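Local coordinates for protein predicted ATPase of the ABC class (Vibrio vulnificus, PDB 5D6A) that probably hydrolyses ATP as an ATPase of the ABC class, and binds the non-hydrolysable ATP analogue AMP-PNP in a P-loop domain, at residues N318-H322 with G383-T388. Numbering follows the deposited sequence.
Sequences NYINH and GDEPIT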
loop_
_atom_site.group_PDB
_atom_site.type_symbol
_atom_site.label_atom_id
_atom_site.label_comp_id
_atom_site.label_asym_id
_atom_site.label_seq_id
_atom_site.Cartn_x
_atom_site.Cartn_y
_atom_site.Cartn_z
ATOM N N ASN A 318 -5.371 -6.691 28.790
ATOM C CA ASN A 318 -5.612 -5.297 29.164
ATOM C C ASN A 318 -6.606 -4.566 28.267
ATOM O O ASN A 318 -7.096 -3.502 28.638
ATOM C CB ASN A 318 -4.298 -4.512 29.190
ATOM C CG ASN A 318 -3.332 -5.016 30.244
ATOM O OD1 ASN A 318 -3.717 -5.723 31.177
ATOM N ND2 ASN A 318 -2.068 -4.639 30.111
ATOM N N TYR A 319 -6.906 -5.125 27.098
ATOM C CA TYR A 319 -7.831 -4.469 26.175
ATOM C C TYR A 319 -8.984 -5.382 25.777
ATOM O O TYR A 319 -10.148 -5.006 25.915
ATOM C CB TYR A 319 -7.066 -3.974 24.948
ATOM C CG TYR A 319 -5.871 -3.129 25.335
ATOM C CD1 TYR A 319 -6.036 -1.813 25.753
ATOM C CD2 TYR A 319 -4.580 -3.652 25.308
ATOM C CE1 TYR A 319 -4.952 -1.039 26.123
ATOM C CE2 TYR A 319 -3.490 -2.883 25.673
ATOM C CZ TYR A 319 -3.684 -1.577 26.082
ATOM O OH TYR A 319 -2.613 -0.800 26.450
ATOM N N ILE A 320 -8.664 -6.577 25.291
ATOM C CA ILE A 320 -9.687 -7.542 24.899
ATOM C C ILE A 320 -9.983 -8.451 26.086
ATOM O O ILE A 320 -9.072 -9.026 26.681
ATOM C CB ILE A 320 -9.247 -8.366 23.678
ATOM C CG1 ILE A 320 -8.953 -7.424 22.505
ATOM C CG2 ILE A 320 -10.323 -9.381 23.303
ATOM C CD1 ILE A 320 -8.453 -8.117 21.257
ATOM N N ASN A 321 -11.262 -8.580 26.423
ATOM C CA ASN A 321 -11.687 -9.389 27.563
ATOM C C ASN A 321 -12.226 -10.766 27.178
ATOM O O ASN A 321 -11.958 -11.754 27.864
ATOM C CB ASN A 321 -12.740 -8.619 28.364
ATOM C CG ASN A 321 -12.206 -7.312 28.921
ATOM O OD1 ASN A 321 -11.023 -7.198 29.239
ATOM N ND2 ASN A 321 -13.078 -6.323 29.052
ATOM N N HIS A 322 -12.984 -10.826 26.084
ATOM C CA HIS A 322 -13.565 -12.081 25.608
ATOM C C HIS A 322 -13.363 -12.270 24.103
ATOM O O HIS A 322 -13.314 -11.305 23.342
ATOM C CB HIS A 322 -15.061 -12.131 25.940
ATOM C CG HIS A 322 -15.764 -13.341 25.401
ATOM N ND1 HIS A 322 -15.855 -14.525 26.102
ATOM C CD2 HIS A 322 -16.408 -13.548 24.227
ATOM C CE1 HIS A 322 -16.525 -15.409 25.383
ATOM N NE2 HIS A 322 -16.871 -14.841 24.241
ATOM N N GLY A 383 -23.027 -13.135 25.818
ATOM C CA GLY A 383 -21.819 -13.831 26.259
ATOM C C GLY A 383 -20.564 -13.170 25.720
ATOM O O GLY A 383 -19.484 -13.761 25.750
ATOM N N ASP A 384 -20.713 -11.940 25.227
ATOM C CA ASP A 384 -19.606 -11.175 24.667
ATOM C C ASP A 384 -19.317 -9.967 25.549
ATOM O O ASP A 384 -19.968 -8.928 25.419
ATOM C CB ASP A 384 -19.953 -10.696 23.250
ATOM C CG ASP A 384 -20.242 -11.841 22.291
ATOM O OD1 ASP A 384 -19.962 -13.007 22.638
ATOM O OD2 ASP A 384 -20.744 -11.567 21.180
ATOM N N GLU A 385 -18.350 -10.107 26.456
ATOM C CA GLU A 385 -17.980 -9.005 27.339
ATOM C C GLU A 385 -17.391 -7.869 26.498
ATOM O O GLU A 385 -16.593 -8.119 25.592
ATOM C CB GLU A 385 -16.990 -9.465 28.411
ATOM C CG GLU A 385 -17.550 -10.532 29.344
ATOM C CD GLU A 385 -16.567 -10.960 30.421
ATOM O OE1 GLU A 385 -16.918 -11.853 31.218
ATOM O OE2 GLU A 385 -15.448 -10.407 30.475
ATOM N N PRO A 386 -17.780 -6.619 26.799
ATOM C CA PRO A 386 -17.327 -5.462 26.022
ATOM C C PRO A 386 -15.819 -5.217 26.071
ATOM O O PRO A 386 -15.192 -5.403 27.115
ATOM C CB PRO A 386 -18.082 -4.292 26.664
ATOM C CG PRO A 386 -18.368 -4.741 28.053
ATOM C CD PRO A 386 -18.596 -6.218 27.961
ATOM N N ILE A 387 -15.255 -4.808 24.937
ATOM C CA ILE A 387 -13.828 -4.502 24.843
ATOM C C ILE A 387 -13.526 -3.244 25.653
ATOM O O ILE A 387 -14.358 -2.341 25.732
ATOM C CB ILE A 387 -13.388 -4.291 23.370
ATOM C CG1 ILE A 387 -11.870 -4.113 23.270
ATOM C CG2 ILE A 387 -14.100 -3.092 22.748
ATOM C CD1 ILE A 387 -11.372 -3.925 21.854
ATOM N N THR A 388 -12.346 -3.198 26.266
ATOM C CA THR A 388 -11.931 -2.044 27.060
ATOM C C THR A 388 -11.273 -1.017 26.131
ATOM O O THR A 388 -10.141 -1.222 25.685
ATOM C CB THR A 388 -10.950 -2.459 28.174
ATOM O OG1 THR A 388 -11.559 -3.460 28.997
ATOM C CG2 THR A 388 -10.566 -1.264 29.037
#
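His-322, Asn-321 and Thr-388 bury the most surface where two irregular loop segments run nearly antiparallel. With CG anti to the backbone N (chi1 176°), the His-322 ring reaches along residues 383-388 until the carbonyl oxygen of Gly-383 lies over one face, near the rim, 3.2 Å from NE2. The approach is too poorly angled for a hydrogen bond, so this is packing. The carboxylate of Asp-384 is inclined 24° to that ring, and its OD2 bonds ND1 of His-426 of the second subunit. Polar contact centres on the Asn-321 amide, whose ND2 donates to Thr-388 OG1 at 3.2 Å, the acceptor tilted 23° from the amide plane, and more weakly to Pro-386 O at 3.0 Å. One backbone bond, Thr-388 N to Tyr-319 O at 2.9 Å, joins the two segments; Ile-387 CG1 also packs on that oxygen, at 3.3 Å. Both segments belong to the P-loop domain, with the Ile-387 side chain about 9 Å from bound AMP-PNP. Residues 383-388 lead into helix 390-401, and the Tyr-319 side chain touches both that helix, at Arg-393 and Leu-397, and helix 339-352, at Leu-347 and Gln-348.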